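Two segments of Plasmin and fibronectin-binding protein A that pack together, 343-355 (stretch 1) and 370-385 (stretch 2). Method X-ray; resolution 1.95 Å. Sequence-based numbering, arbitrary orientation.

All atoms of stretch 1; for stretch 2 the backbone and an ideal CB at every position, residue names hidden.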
# COMPACT_ATOMS: atom_id res chain seq x y z
N GLY A 343 16.69 0.73 3.63
CA GLY A 343 15.83 0.05 4.59
C GLY A 343 14.45 -0.41 4.16
O GLY A 343 14.07 -0.31 2.99
N GLU A 344 13.70 -0.90 5.13
CA GLU A 344 12.35 -1.40 4.88
C GLU A 344 11.39 -0.31 4.40
O GLU A 344 11.53 0.85 4.77
CB GLU A 344 11.80 -2.05 6.16
CG GLU A 344 12.65 -3.18 6.73
CD GLU A 344 13.79 -2.70 7.63
OE1 GLU A 344 13.97 -1.47 7.78
OE2 GLU A 344 14.50 -3.56 8.19
N LEU A 345 10.43 -0.70 3.58
CA LEU A 345 9.44 0.24 3.06
C LEU A 345 8.66 0.78 4.25
O LEU A 345 8.56 0.12 5.29
CB LEU A 345 8.47 -0.48 2.11
CG LEU A 345 9.07 -1.47 1.10
CD1 LEU A 345 7.94 -2.08 0.28
CD2 LEU A 345 10.08 -0.77 0.19
N VAL A 346 8.11 1.99 4.12
CA VAL A 346 7.34 2.59 5.20
C VAL A 346 5.93 2.00 5.20
O VAL A 346 5.46 1.46 6.20
CB VAL A 346 7.27 4.13 5.03
CG1 VAL A 346 6.40 4.74 6.13
CG2 VAL A 346 8.68 4.71 5.09
N THR A 347 5.26 2.09 4.05
CA THR A 347 3.91 1.57 3.87
C THR A 347 3.93 0.86 2.52
O THR A 347 4.25 1.46 1.50
CB THR A 347 2.87 2.71 3.83
OG1 THR A 347 2.81 3.33 5.12
CG2 THR A 347 1.49 2.17 3.47
N ALA A 348 3.59 -0.43 2.51
CA ALA A 348 3.61 -1.17 1.26
C ALA A 348 2.52 -0.77 0.27
O ALA A 348 2.80 -0.50 -0.90
CB ALA A 348 3.54 -2.68 1.53
N ILE A 349 1.28 -0.71 0.74
CA ILE A 349 0.15 -0.41 -0.13
C ILE A 349 -0.90 0.48 0.51
O ILE A 349 -1.21 0.33 1.70
CB ILE A 349 -0.59 -1.72 -0.54
CG1 ILE A 349 0.41 -2.73 -1.12
CG2 ILE A 349 -1.69 -1.42 -1.56
CD1 ILE A 349 -0.17 -4.14 -1.26
N GLY A 350 -1.46 1.40 -0.27
CA GLY A 350 -2.52 2.23 0.26
C GLY A 350 -2.60 3.61 -0.34
O GLY A 350 -2.19 3.83 -1.48
N THR A 351 -3.16 4.54 0.42
CA THR A 351 -3.25 5.93 0.00
C THR A 351 -3.57 6.76 1.24
O THR A 351 -3.96 6.21 2.28
CB THR A 351 -4.29 6.14 -1.12
OG1 THR A 351 -4.07 7.43 -1.72
CG2 THR A 351 -5.71 6.06 -0.58
N HIS A 352 -3.42 8.07 1.12
CA HIS A 352 -3.62 8.95 2.27
C HIS A 352 -4.38 10.22 1.94
O HIS A 352 -4.22 11.23 2.63
CB HIS A 352 -2.25 9.35 2.78
CG HIS A 352 -1.39 9.93 1.71
ND1 HIS A 352 -0.64 9.16 0.85
CD2 HIS A 352 -1.22 11.21 1.30
CE1 HIS A 352 -0.05 9.93 -0.04
NE2 HIS A 352 -0.38 11.18 0.21
N TYR A 353 -5.21 10.20 0.91
CA TYR A 353 -5.91 11.41 0.52
C TYR A 353 -7.26 11.17 -0.14
O TYR A 353 -7.42 10.23 -0.92
CB TYR A 353 -5.00 12.20 -0.43
CG TYR A 353 -5.59 13.46 -1.02
CD1 TYR A 353 -5.76 14.60 -0.26
CD2 TYR A 353 -5.94 13.51 -2.37
CE1 TYR A 353 -6.26 15.78 -0.82
CE2 TYR A 353 -6.44 14.68 -2.95
CZ TYR A 353 -6.60 15.81 -2.17
OH TYR A 353 -7.08 16.97 -2.73
N GLN A 354 -8.22 12.03 0.18
CA GLN A 354 -9.56 11.96 -0.39
C GLN A 354 -10.27 13.27 -0.10
O GLN A 354 -9.96 13.95 0.87
CB GLN A 354 -10.36 10.78 0.19
CG GLN A 354 -10.80 10.95 1.64
CD GLN A 354 -11.77 9.85 2.09
OE1 GLN A 354 -11.48 9.10 3.02
NE2 GLN A 354 -12.91 9.76 1.42
N THR A 355 -11.23 13.63 -0.96
CA THR A 355 -12.01 14.86 -0.78
C THR A 355 -13.42 14.58 -1.29
O THR A 355 -13.68 13.52 -1.86
CB THR A 355 -11.45 16.04 -1.59
OG1 THR A 355 -11.69 15.79 -2.98
CG2 THR A 355 -9.96 16.22 -1.36
N UNK A 370 3.61 -10.89 1.16
CA UNK A 370 4.44 -10.98 2.36
C UNK A 370 4.98 -9.58 2.66
O UNK A 370 5.81 -9.06 1.93
CB UNK A 370 5.58 -11.99 2.18
N UNK A 371 4.49 -8.97 3.73
CA UNK A 371 4.92 -7.64 4.13
C UNK A 371 5.96 -7.86 5.22
O UNK A 371 5.63 -8.00 6.40
CB UNK A 371 3.75 -6.77 4.61
N UNK A 372 7.23 -7.88 4.81
CA UNK A 372 8.35 -8.17 5.68
C UNK A 372 8.99 -7.02 6.46
O UNK A 372 9.96 -6.41 6.00
CB UNK A 372 9.44 -8.82 4.83
N UNK A 373 8.44 -6.76 7.64
CA UNK A 373 8.96 -5.72 8.53
C UNK A 373 8.83 -4.28 8.03
O UNK A 373 9.81 -3.54 8.01
CB UNK A 373 10.44 -6.00 8.80
N UNK A 374 7.62 -3.88 7.64
CA UNK A 374 7.39 -2.51 7.18
C UNK A 374 7.55 -1.58 8.38
O UNK A 374 7.31 -1.98 9.51
CB UNK A 374 6.01 -2.36 6.54
N UNK A 375 7.96 -0.34 8.13
CA UNK A 375 8.17 0.63 9.20
C UNK A 375 6.87 1.18 9.80
O UNK A 375 6.81 1.47 11.00
CB UNK A 375 9.01 1.79 8.67
N UNK A 376 5.84 1.31 8.98
CA UNK A 376 4.59 1.86 9.47
C UNK A 376 3.36 0.97 9.28
O UNK A 376 2.53 0.85 10.18
CB UNK A 376 4.34 3.20 8.78
N UNK A 377 3.26 0.35 8.11
CA UNK A 377 2.11 -0.49 7.83
C UNK A 377 2.26 -1.28 6.54
O UNK A 377 2.94 -0.84 5.61
CB UNK A 377 0.84 0.37 7.76
N UNK A 378 1.63 -2.44 6.50
CA UNK A 378 1.67 -3.23 5.29
C UNK A 378 0.62 -2.63 4.37
O UNK A 378 0.84 -2.44 3.16
CB UNK A 378 1.42 -4.72 5.56
N UNK A 379 -0.53 -2.31 4.96
CA UNK A 379 -1.66 -1.74 4.23
C UNK A 379 -2.29 -0.61 5.04
O UNK A 379 -2.72 -0.82 6.17
CB UNK A 379 -2.70 -2.82 3.92
N UNK A 380 -2.34 0.59 4.46
CA UNK A 380 -2.94 1.74 5.14
C UNK A 380 -3.66 2.59 4.10
O UNK A 380 -3.08 2.96 3.08
CB UNK A 380 -1.89 2.56 5.88
N UNK A 381 -4.92 2.92 4.38
CA UNK A 381 -5.69 3.70 3.42
C UNK A 381 -6.91 4.40 4.00
O UNK A 381 -7.43 4.02 5.05
CB UNK A 381 -6.14 2.79 2.28
N UNK A 382 -7.35 5.44 3.29
CA UNK A 382 -8.55 6.18 3.63
C UNK A 382 -9.24 6.42 2.29
O UNK A 382 -8.57 6.71 1.30
CB UNK A 382 -8.25 7.48 4.38
N UNK A 383 -10.55 6.27 2.25
CA UNK A 383 -11.26 6.48 1.00
C UNK A 383 -11.32 5.32 0.02
O UNK A 383 -11.26 5.53 -1.19
CB UNK A 383 -10.62 7.67 0.28
N UNK A 384 -11.43 4.09 0.52
CA UNK A 384 -11.56 2.91 -0.35
C UNK A 384 -12.94 2.30 -0.10
O UNK A 384 -13.49 2.43 0.99
CB UNK A 384 -10.45 1.89 -0.09
N UNK A 385 -13.48 1.62 -1.10
CA UNK A 385 -14.77 0.96 -0.95
C UNK A 385 -14.66 -0.44 -1.54
O UNK A 385 -14.15 -0.62 -2.65
CB UNK A 385 -15.89 1.76 -1.63

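Position 370 has nothing of stretch 1 within 5.5 Å of its ideal CB, so no preference emerges: His370. At 371 CA-to-CB points sideways and the ideal CB lies 5.1 Å from Ala348 CB, leaving room for leucine, methionine or an aromatic to reach that methyl. Phe371 fills the space: its CD1 is 3.4 Å from Ala348 CB, and Ile349 CD1 meets the ring edge at CE1, 3.8 Å away. Position 372, equally unconstrained, is Asp372.

At 373 phi/psi is 67/52, a left-handed conformation that favours glycine, asparagine or aspartate. The ideal CB lies 4.1 Å from Glu344 CG, and the carboxylate beyond would favour a donor, so asparagine suits well, though glycine remains possible. Asn373 ND2 gives Glu344 OE2 a weak hydrogen bond (3.3 Å, 137°), and water 1 bridges the same two atoms.

At 374 the ideal CB is 3.8 Å from Leu345 O, beside the apolar surface of Leu345 and Ala348; a flexible or branched apolar residue would do. Met374 places CE 4.0 Å from Leu345 CB and SD 4.1 Å from Ala348 CB. At 375 CB points toward stretch 1, the ideal CB 3.8 Å from Leu345 O, and the Val346 methyls beyond favour leucine, isoleucine or methionine. Met375 packs CE at 3.4 Å from Val346 CG2, while its N donates to Leu345 O (2.9 Å).

Position 376 starts toward stretch 1, its ideal CB 3.3 Å from Val346 O, but with space beyond; many residues are possible. Tyr376 CB lies 3.7 Å from Val346 CG1, Thr347 OG1 sits at the ring edge, and the side chain's end leads away.

Parallel pairing with Thr347 defines 377, whose ideal CB is 4.4 Å from Thr347 OG1. Small residues fit: Ala377. At 378 CB would point away, so stretch 1 does not demand glycine, but Gly378 is deposited; its O accepts from Ile349 N (3.0 Å).

Position 379 pairs with Ile349 and shares its face, where a beta-branched apolar residue suits the extended backbone: Val379. On the Thr347 face, the ideal CB of 380 is 4.2 Å from Thr347 CG2, and a long polar chain could run past it. Arg380 does so, NH1 reaching water 2 (3.1 Å), which also contacts Thr347 OG1 (2.5 Å).

At 381 the ideal CB, pointing sideways, is 3.9 Å from Thr351 N; many residues would suit, even a large one turning away. Phe381 leads its ring away, its CA 3.3 Å from Thr351 O in a CA-H...O contact. At 382 the ideal CB lies 3.9 Å from Gln354 OE1, inviting a short donor such as serine or threonine. Thr382 OG1 donates to Gln354 OE1 (2.7 Å).

Position 383 has phi/psi 84/36, and a CB would be 3.1 Å from Gln354 CD and jammed against the preceding carbonyl: Gly383. At 384 only a long side chain could reach stretch 1; Phe384 CE1 comes within 3.5 Å of Thr351 CG2. Position 385, out of reach, is Thr385.

Stretch 2 (370-385) HFDNMMYAGVRFTGFT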
# COMPACT_ATOMS: atom_id res chain seq x y z
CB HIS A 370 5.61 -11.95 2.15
CG HIS A 370 6.47 -12.14 3.36
ND1 HIS A 370 7.55 -12.99 3.38
CD2 HIS A 370 6.40 -11.59 4.60
CE1 HIS A 370 8.12 -12.96 4.58
NE2 HIS A 370 7.44 -12.12 5.33
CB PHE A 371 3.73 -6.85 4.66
CG PHE A 371 2.63 -6.68 3.65
CD1 PHE A 371 2.82 -5.88 2.52
CD2 PHE A 371 1.41 -7.33 3.82
CE1 PHE A 371 1.79 -5.73 1.57
CE2 PHE A 371 0.38 -7.18 2.88
CZ PHE A 371 0.57 -6.38 1.76
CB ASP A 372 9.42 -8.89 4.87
CG ASP A 372 10.36 -9.73 5.72
OD1 ASP A 372 10.26 -9.67 6.96
OD2 ASP A 372 11.20 -10.44 5.14
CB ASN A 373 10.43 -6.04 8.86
CG ASN A 373 10.92 -5.35 10.13
OD1 ASN A 373 10.22 -5.34 11.15
ND2 ASN A 373 12.13 -4.80 10.08
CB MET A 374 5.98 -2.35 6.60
CG MET A 374 5.89 -2.44 5.06
SD MET A 374 6.35 -3.98 4.26
CE MET A 374 8.18 -3.81 4.24
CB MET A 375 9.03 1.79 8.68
CG MET A 375 9.28 2.89 9.70
SD MET A 375 10.25 4.25 8.99
CE MET A 375 9.00 5.30 8.46
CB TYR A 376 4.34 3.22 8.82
CG TYR A 376 3.16 3.98 9.38
CD1 TYR A 376 2.87 3.97 10.74
CD2 TYR A 376 2.33 4.73 8.54
CE1 TYR A 376 1.81 4.69 11.26
CE2 TYR A 376 1.26 5.46 9.05
CZ TYR A 376 1.01 5.44 10.41
OH TYR A 376 -0.05 6.15 10.93
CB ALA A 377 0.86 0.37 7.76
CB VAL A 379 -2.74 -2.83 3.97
CG1 VAL A 379 -3.93 -2.24 3.25
CG2 VAL A 379 -2.13 -3.98 3.17
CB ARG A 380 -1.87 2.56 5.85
CG ARG A 380 -2.38 3.89 6.41
CD ARG A 380 -1.32 4.54 7.30
NE ARG A 380 -1.75 5.83 7.83
CZ ARG A 380 -1.62 6.99 7.19
NH1 ARG A 380 -1.08 7.04 5.98
NH2 ARG A 380 -2.02 8.11 7.77
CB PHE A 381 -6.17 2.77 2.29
CG PHE A 381 -7.05 1.64 2.78
CD1 PHE A 381 -6.49 0.46 3.27
CD2 PHE A 381 -8.44 1.78 2.79
CE1 PHE A 381 -7.30 -0.56 3.77
CE2 PHE A 381 -9.26 0.75 3.29
CZ PHE A 381 -8.69 -0.42 3.78
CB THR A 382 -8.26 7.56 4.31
OG1 THR A 382 -9.51 8.23 4.58
CG2 THR A 382 -7.42 8.45 3.40
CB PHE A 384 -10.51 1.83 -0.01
CG PHE A 384 -9.15 2.06 -0.61
CD1 PHE A 384 -8.86 3.21 -1.34
CD2 PHE A 384 -8.14 1.12 -0.41
CE1 PHE A 384 -7.58 3.43 -1.86
CE2 PHE A 384 -6.85 1.33 -0.93
CZ PHE A 384 -6.58 2.49 -1.65
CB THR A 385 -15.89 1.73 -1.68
OG1 THR A 385 -15.90 3.09 -1.21
CG2 THR A 385 -17.25 1.10 -1.39
O HOH W 1 14.19 -6.23 7.94
O HOH W 2 1.25 5.26 4.90
O HOH W 3 -9.23 7.70 -1.70
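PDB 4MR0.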